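PDB 4Z0V: 2',5'-phosphodiesterase 12 from Homo sapiens, which belongs to the endonuclease/exonuclease/phosphatase family and joins a DNase I-like alpha/beta domain to an N-terminal domain of the E-set clan. Local coordinates for residues 106-111 with 163-168; 266-271 with 282-287. All blocks are in the same frame, centred on the assembly; numbering follows the deposited sequence.

Contact 1 (106-111 with 163-168); sequences GTCTFD and QNLIQK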
ATOM      1  N   GLY A 106      -4.445 -23.182   2.282  1.00 21.32           N
ATOM      2  CA  GLY A 106      -4.990 -23.626   3.565  1.00 21.30           C
ATOM      3  C   GLY A 106      -4.959 -22.559   4.647  1.00 25.23           C
ATOM      4  O   GLY A 106      -5.923 -22.390   5.401  1.00 25.49           O
ATOM      5  N   THR A 107      -3.842 -21.824   4.704  1.00 19.52           N
ATOM      6  CA  THR A 107      -3.597 -20.742   5.669  0.50 18.06           C
ATOM      7  C   THR A 107      -2.888 -19.589   5.001  1.00 20.32           C
ATOM      8  O   THR A 107      -2.170 -19.804   4.030  1.00 20.20           O
ATOM      9  CB  THR A 107      -2.707 -21.210   6.851  0.50 20.39           C
ATOM     10  OG1 THR A 107      -1.376 -21.460   6.385  0.50 21.10           O
ATOM     11  CG2 THR A 107      -3.262 -22.400   7.607  0.50 15.79           C
ATOM     12  N   CYS A 108      -3.054 -18.372   5.531  1.00 15.11           N
ATOM     13  CA  CYS A 108      -2.304 -17.195   5.063  1.00 13.56           C
ATOM     14  C   CYS A 108      -1.754 -16.565   6.288  1.00 13.83           C
ATOM     15  O   CYS A 108      -2.427 -16.606   7.309  1.00 11.53           O
ATOM     16  CB  CYS A 108      -3.157 -16.214   4.269  1.00 14.45           C
ATOM     17  SG  CYS A 108      -3.659 -16.829   2.647  1.00 18.39           S
ATOM     18  N   THR A 109      -0.599 -15.897   6.177  1.00 11.66           N
ATOM     19  CA  THR A 109       0.053 -15.254   7.330  1.00 12.55           C
ATOM     20  C   THR A 109      -0.822 -14.168   7.954  1.00 16.76           C
ATOM     21  O   THR A 109      -0.688 -13.880   9.142  1.00 18.03           O
ATOM     22  CB  THR A 109       1.392 -14.672   6.916  1.00 14.71           C
ATOM     23  OG1 THR A 109       1.145 -13.595   6.012  1.00 16.17           O
ATOM     24  CG2 THR A 109       2.319 -15.715   6.298  1.00 13.86           C
ATOM     25  N   PHE A 110      -1.687 -13.532   7.145  1.00 11.73           N
ATOM     26  CA  PHE A 110      -2.525 -12.465   7.661  1.00 11.22           C
ATOM     27  C   PHE A 110      -3.786 -12.984   8.371  1.00 13.95           C
ATOM     28  O   PHE A 110      -4.512 -12.165   8.940  1.00 13.52           O
ATOM     29  CB  PHE A 110      -2.886 -11.499   6.512  1.00 12.09           C
ATOM     30  CG  PHE A 110      -3.414 -12.163   5.255  1.00 10.94           C
ATOM     31  CD1 PHE A 110      -4.713 -12.660   5.203  1.00 13.76           C
ATOM     32  CD2 PHE A 110      -2.608 -12.291   4.123  1.00 13.20           C
ATOM     33  CE1 PHE A 110      -5.212 -13.232   4.028  1.00 14.97           C
ATOM     34  CE2 PHE A 110      -3.107 -12.860   2.944  1.00 15.20           C
ATOM     35  CZ  PHE A 110      -4.399 -13.322   2.906  1.00 13.53           C
ATOM     36  N   ASP A 111      -4.093 -14.318   8.325  1.00 12.45           N
ATOM     37  CA  ASP A 111      -5.303 -14.848   8.992  1.00 12.29           C
ATOM     38  C   ASP A 111      -5.333 -14.520  10.496  1.00 15.19           C
ATOM     39  O   ASP A 111      -6.337 -14.008  10.987  1.00 14.14           O
ATOM     40  CB  ASP A 111      -5.460 -16.353   8.796  1.00 15.50           C
ATOM     41  CG  ASP A 111      -5.688 -16.798   7.369  1.00 20.89           C
ATOM     42  OD1 ASP A 111      -6.114 -15.959   6.541  1.00 19.84           O
ATOM     43  OD2 ASP A 111      -5.447 -17.984   7.081  1.00 24.79           O
ATOM     44  N   GLN A 163      -2.760 -11.225  -6.135  1.00 11.63           N
ATOM     45  CA  GLN A 163      -3.799 -10.194  -5.977  1.00 10.87           C
ATOM     46  C   GLN A 163      -4.950 -10.703  -5.182  1.00 12.95           C
ATOM     47  O   GLN A 163      -5.494  -9.946  -4.374  1.00 11.98           O
ATOM     48  CB  GLN A 163      -4.298  -9.626  -7.311  1.00 12.51           C
ATOM     49  CG  GLN A 163      -3.281  -8.714  -7.969  1.00 14.94           C
ATOM     50  CD  GLN A 163      -2.638  -7.714  -7.039  1.00 20.38           C
ATOM     51  OE1 GLN A 163      -1.410  -7.666  -6.906  1.00 21.83           O
ATOM     52  NE2 GLN A 163      -3.437  -6.881  -6.390  1.00 15.05           N
ATOM     53  N   ASN A 164      -5.329 -11.979  -5.359  1.00  9.33           N
ATOM     54  CA  ASN A 164      -6.422 -12.495  -4.530  1.00 10.19           C
ATOM     55  C   ASN A 164      -6.074 -12.406  -3.033  1.00 13.67           C
ATOM     56  O   ASN A 164      -6.881 -11.938  -2.218  1.00 12.54           O
ATOM     57  CB  ASN A 164      -6.743 -13.920  -4.917  1.00 14.03           C
ATOM     58  CG  ASN A 164      -8.135 -14.074  -5.446  1.00 44.05           C
ATOM     59  OD1 ASN A 164      -8.988 -14.691  -4.814  1.00 39.59           O
ATOM     60  ND2 ASN A 164      -8.404 -13.496  -6.599  1.00 41.21           N
ATOM     61  N   LEU A 165      -4.843 -12.805  -2.692  1.00 10.41           N
ATOM     62  CA  LEU A 165      -4.390 -12.754  -1.307  1.00  9.93           C
ATOM     63  C   LEU A 165      -4.291 -11.333  -0.808  1.00 12.31           C
ATOM     64  O   LEU A 165      -4.712 -11.068   0.311  1.00 11.08           O
ATOM     65  CB  LEU A 165      -3.028 -13.456  -1.168  1.00  9.27           C
ATOM     66  CG  LEU A 165      -3.063 -14.953  -0.871  1.00 11.59           C
ATOM     67  CD1 LEU A 165      -3.758 -15.728  -1.986  1.00  9.67           C
ATOM     68  CD2 LEU A 165      -1.643 -15.481  -0.709  1.00 11.62           C
ATOM     69  N   ILE A 166      -3.778 -10.415  -1.638  1.00 10.15           N
ATOM     70  CA  ILE A 166      -3.597  -8.993  -1.260  1.00  9.16           C
ATOM     71  C   ILE A 166      -4.970  -8.353  -1.052  1.00 10.30           C
ATOM     72  O   ILE A 166      -5.159  -7.596  -0.113  1.00 10.71           O
ATOM     73  CB  ILE A 166      -2.748  -8.238  -2.323  1.00 11.67           C
ATOM     74  CG1 ILE A 166      -1.244  -8.648  -2.216  1.00 11.81           C
ATOM     75  CG2 ILE A 166      -2.889  -6.698  -2.181  1.00 12.31           C
ATOM     76  CD1 ILE A 166      -0.416  -8.412  -3.541  1.00 15.30           C
ATOM     77  N   GLN A 167      -5.942  -8.702  -1.886  1.00  8.09           N
ATOM     78  CA  GLN A 167      -7.289  -8.183  -1.715  1.00  7.89           C
ATOM     79  C   GLN A 167      -7.880  -8.667  -0.401  1.00 11.92           C
ATOM     80  O   GLN A 167      -8.405  -7.858   0.365  1.00 10.75           O
ATOM     81  CB  GLN A 167      -8.187  -8.611  -2.891  1.00  9.48           C
ATOM     82  CG  GLN A 167      -7.910  -7.809  -4.177  1.00  9.47           C
ATOM     83  CD  GLN A 167      -8.848  -8.286  -5.287  1.00 20.12           C
ATOM     84  OE1 GLN A 167      -9.278  -9.431  -5.315  1.00 22.57           O
ATOM     85  NE2 GLN A 167      -9.203  -7.420  -6.219  1.00 18.20           N
ATOM     86  N   LYS A 168      -7.735  -9.966  -0.104  1.00 11.69           N
ATOM     87  CA  LYS A 168      -8.255 -10.511   1.150  1.00 10.98           C
ATOM     88  C   LYS A 168      -7.528  -9.864   2.349  1.00 12.02           C
ATOM     89  O   LYS A 168      -8.154  -9.458   3.317  1.00 11.87           O
ATOM     90  CB  LYS A 168      -8.107 -12.039   1.184  1.00 12.35           C
ATOM     91  CG  LYS A 168      -8.752 -12.617   2.465  1.00 13.84           C
ATOM     92  CD  LYS A 168      -8.762 -14.123   2.535  1.00 13.30           C
ATOM     93  CE  LYS A 168      -9.462 -14.593   3.807  1.00 15.49           C
ATOM     94  NZ  LYS A 168      -9.536 -16.088   3.806  1.00 17.11           N
TER
HETATM   95  O   HOH W   1      -6.903 -16.891   4.135  1.00 20.43           O

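Contact 2 (266-271 with 282-287); sequences LQVSVL and CVANTH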
ATOM      1  N   LEU A 266       7.780  10.746  -4.000  1.00  9.52           N
ATOM      2  CA  LEU A 266       7.108  10.972  -2.724  1.00  9.03           C
ATOM      3  C   LEU A 266       5.673  11.339  -2.996  1.00 11.94           C
ATOM      4  O   LEU A 266       5.398  12.300  -3.714  1.00 11.69           O
ATOM      5  CB  LEU A 266       7.800  12.120  -1.966  1.00 10.05           C
ATOM      6  CG  LEU A 266       7.134  12.495  -0.615  1.00 12.27           C
ATOM      7  CD1 LEU A 266       7.239  11.334   0.393  1.00  9.62           C
ATOM      8  CD2 LEU A 266       7.757  13.758  -0.045  1.00 16.02           C
ATOM      9  N   GLN A 267       4.761  10.594  -2.430  1.00  8.17           N
ATOM     10  CA  GLN A 267       3.336  10.871  -2.600  1.00  8.26           C
ATOM     11  C   GLN A 267       2.862  11.577  -1.338  1.00 12.71           C
ATOM     12  O   GLN A 267       3.187  11.150  -0.219  1.00 12.24           O
ATOM     13  CB  GLN A 267       2.622   9.541  -2.835  1.00 11.05           C
ATOM     14  CG  GLN A 267       1.103   9.606  -2.919  1.00 12.44           C
ATOM     15  CD  GLN A 267       0.565   8.230  -3.268  1.00 16.98           C
ATOM     16  OE1 GLN A 267       0.788   7.242  -2.542  1.00 10.80           O
ATOM     17  NE2 GLN A 267      -0.096   8.138  -4.416  1.00 13.34           N
ATOM     18  N   VAL A 268       2.150  12.686  -1.495  1.00  9.41           N
ATOM     19  CA  VAL A 268       1.678  13.427  -0.343  1.00  8.72           C
ATOM     20  C   VAL A 268       0.215  13.749  -0.581  1.00 11.31           C
ATOM     21  O   VAL A 268      -0.126  14.359  -1.607  1.00 10.69           O
ATOM     22  CB  VAL A 268       2.497  14.701  -0.027  1.00 12.89           C
ATOM     23  CG1 VAL A 268       1.893  15.452   1.160  1.00 12.43           C
ATOM     24  CG2 VAL A 268       3.980  14.396   0.242  1.00 13.50           C
ATOM     25  N   SER A 269      -0.610  13.402   0.394  1.00  7.62           N
ATOM     26  CA  SER A 269      -2.055  13.660   0.325  1.00  8.49           C
ATOM     27  C   SER A 269      -2.520  14.296   1.623  1.00 12.27           C
ATOM     28  O   SER A 269      -2.247  13.751   2.697  1.00 13.71           O
ATOM     29  CB  SER A 269      -2.800  12.347   0.093  1.00 11.30           C
ATOM     30  OG  SER A 269      -2.205  11.586  -0.950  1.00 12.56           O
ATOM     31  N   VAL A 270      -3.253  15.406   1.539  1.00  8.09           N
ATOM     32  CA  VAL A 270      -3.777  16.033   2.749  1.00  8.92           C
ATOM     33  C   VAL A 270      -5.236  15.630   2.867  1.00 12.38           C
ATOM     34  O   VAL A 270      -6.008  15.886   1.950  1.00 10.61           O
ATOM     35  CB  VAL A 270      -3.583  17.564   2.737  1.00 12.26           C
ATOM     36  CG1 VAL A 270      -4.319  18.211   3.917  1.00 11.78           C
ATOM     37  CG2 VAL A 270      -2.088  17.916   2.772  1.00 11.23           C
ATOM     38  N   LEU A 271      -5.606  15.015   4.007  1.00  9.23           N
ATOM     39  CA  LEU A 271      -6.955  14.521   4.252  1.00  9.17           C
ATOM     40  C   LEU A 271      -7.661  15.344   5.287  1.00 12.86           C
ATOM     41  O   LEU A 271      -7.036  15.874   6.215  1.00 11.87           O
ATOM     42  CB  LEU A 271      -6.914  13.050   4.750  1.00  8.92           C
ATOM     43  CG  LEU A 271      -6.127  12.035   3.910  1.00 14.63           C
ATOM     44  CD1 LEU A 271      -6.148  10.682   4.570  1.00 16.33           C
ATOM     45  CD2 LEU A 271      -6.692  11.938   2.472  1.00 13.49           C
ATOM     46  N   CYS A 282      -1.656  15.207   7.066  1.00 10.37           N
ATOM     47  CA  CYS A 282      -0.816  15.104   5.881  1.00 10.93           C
ATOM     48  C   CYS A 282      -0.245  13.667   5.832  1.00 14.58           C
ATOM     49  O   CYS A 282       0.525  13.276   6.714  1.00 13.54           O
ATOM     50  CB  CYS A 282       0.288  16.156   5.960  1.00 11.48           C
ATOM     51  SG  CYS A 282       1.509  16.012   4.643  1.00 15.57           S
ATOM     52  N   VAL A 283      -0.657  12.875   4.837  1.00  9.85           N
ATOM     53  CA  VAL A 283      -0.217  11.473   4.692  1.00  8.72           C
ATOM     54  C   VAL A 283       0.814  11.385   3.578  1.00 12.26           C
ATOM     55  O   VAL A 283       0.494  11.671   2.411  1.00 10.99           O
ATOM     56  CB  VAL A 283      -1.413  10.514   4.402  1.00 12.82           C
ATOM     57  CG1 VAL A 283      -0.907   9.082   4.212  1.00 11.81           C
ATOM     58  CG2 VAL A 283      -2.450  10.582   5.530  1.00 12.29           C
ATOM     59  N   ALA A 284       2.055  11.016   3.945  1.00  9.40           N
ATOM     60  CA  ALA A 284       3.117  10.911   2.975  1.00  8.87           C
ATOM     61  C   ALA A 284       3.498   9.441   2.819  1.00 10.91           C
ATOM     62  O   ALA A 284       3.373   8.646   3.767  1.00  9.81           O
ATOM     63  CB  ALA A 284       4.313  11.772   3.393  1.00  9.07           C
ATOM     64  N   ASN A 285       3.862   9.066   1.579  1.00  8.82           N
ATOM     65  CA  ASN A 285       4.202   7.691   1.216  1.00  8.24           C
ATOM     66  C   ASN A 285       5.365   7.703   0.276  1.00  8.87           C
ATOM     67  O   ASN A 285       5.417   8.557  -0.620  1.00 10.08           O
ATOM     68  CB  ASN A 285       2.973   7.020   0.549  1.00  7.18           C
ATOM     69  CG  ASN A 285       3.139   5.569   0.143  1.00 10.36           C
ATOM     70  OD1 ASN A 285       3.955   4.811   0.703  1.00 10.75           O
ATOM     71  ND2 ASN A 285       2.326   5.119  -0.818  1.00  9.43           N
ATOM     72  N   THR A 286       6.339   6.808   0.482  1.00  8.09           N
ATOM     73  CA  THR A 286       7.489   6.779  -0.431  1.00  7.91           C
ATOM     74  C   THR A 286       8.100   5.388  -0.530  1.00 10.30           C
ATOM     75  O   THR A 286       7.733   4.467   0.198  1.00  9.84           O
ATOM     76  CB  THR A 286       8.588   7.805   0.025  1.00 13.33           C
ATOM     77  OG1 THR A 286       9.505   8.023  -1.057  1.00 11.99           O
ATOM     78  CG2 THR A 286       9.379   7.327   1.275  1.00  9.63           C
ATOM     79  N   HIS A 287       9.012   5.247  -1.496  1.00  9.97           N
ATOM     80  CA  HIS A 287       9.828   4.058  -1.709  1.00  9.76           C
ATOM     81  C   HIS A 287      11.208   4.598  -2.038  1.00 13.32           C
ATOM     82  O   HIS A 287      11.397   5.146  -3.128  1.00 11.76           O
ATOM     83  CB  HIS A 287       9.237   3.191  -2.844  1.00 10.00           C
ATOM     84  CG  HIS A 287       9.888   1.842  -2.972  1.00 12.79           C
ATOM     85  ND1 HIS A 287       9.478   0.944  -3.949  1.00 14.29           N
ATOM     86  CD2 HIS A 287      10.907   1.284  -2.268  1.00 14.50           C
ATOM     87  CE1 HIS A 287      10.248  -0.129  -3.809  1.00 13.32           C
ATOM     88  NE2 HIS A 287      11.119   0.018  -2.808  1.00 13.23           N
TER
HETATM   89  O   HOH W   2      -0.326  10.012   0.240  1.00 10.78           O

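Contact 1 (106-111 with 163-168)
An outer helix of the DNase I-like domain, 159-172, receives the turn that leads into the short helix 110-113: Phe110 meets Leu165 and Lys168, three residues apart, about one turn. Cys108, Phe110 and Leu165 are buried, whereas Lys168 and Asp111 are partly exposed. The Phe110 side chain crosses those of Leu165 and Lys168 at about a right angle. Its CZ lies 3.5 Å from the backbone O of Leu165, and CE1 is 3.9 Å from Lys168 CG. Phe110 CG sits between its own backbone N and carbonyl carbon (chi1 49°), which turns one ring face to Cys108 CB, 3.4 Å above the plane and offset toward the rim. The Cys108 sulfur meets the Leu165 side chain, SG 4.0 Å from CG. Lys168 leaves its helix with CG anti to the backbone N (chi1 -176°) and runs extended past the ring. Its NZ stays 4.4 Å from Asp111 OD1, beyond a salt bridge, but a water spans the two, donating to OD1 and accepting from NZ. The same amine bonds the carbonyl of Gly22 and makes a cation-pi contact with Phe23. Asp111 OD2 takes the Cys108 N-H at 2.9 Å from above the carboxylate plane. With Phe23 also touching Leu165, the arrangement is consistent with a seam between an outer helix of the DNase I-like fold and the N-terminal region.

Contact 2 (266-271 with 282-287)
Val283, Asn285 and Gln267 have the most surface buried where antiparallel strands 265-273 and 280-287 run together, their short axes 4.6 Å apart. Gln267 and Asn285 form a hydrogen-bonded pair, and their side chains rise side by side from one face. Asn285 ND2 donates to Gln267 OE1 at 3.1 Å, nearly along the C=O axis, with OE1 close to the Asn285 amide plane; the two amides are turned 30° apart. Gln267 is extended, CG anti to the backbone N (chi1 175°), which carries its amide out beside that of Asn285. Thr215 also bonds OE1, while Gln181 NE2 bonds Asn285 OD1 and Asn285 ND2 also bonds Leu180 O, both on strand 177-184 of the facing sheet. Val283 pairs with Ser269 through two backbone bonds, Val283 N to Ser269 O 2.8 Å and Ser269 N to Val283 O 2.9 Å, and a water joins Val283 O to Ser269 OG. Val283 CG2 meets Leu271 CD1 at 3.8 Å, and its side chain packs on Val177 and Cys179. On the other face, Val268 CG1 lies 3.5 Å from Cys282 SG, and Leu266, Val270 and Ala284 pack on helix 295-316. A hairpin with a second sheet on one face and a helix on the other is characteristic of the four-layered alpha/beta sandwich of DNase I-like proteins.

In the fold
From the N terminus, the chain first forms the E-set-related region and then reaches 106-111. Contact 1 closes a loop of 51 residues that includes strand 125-132 and several short helices, bringing helix 159-172 back against 106-111. The chain next supplies strand 177-184 to the six-stranded sheet. Contact 2 follows in series, neither nested in contact 1 nor crossing it: it closes the ten-residue gap of a hairpin within the other large sheet. The contact centres are 26 Å apart on opposite sides of the chain's centre. Contact 1 ties the segment after the N-terminal region to an outer helix; contact 2 joins neighbouring strands of one sheet of the sandwich.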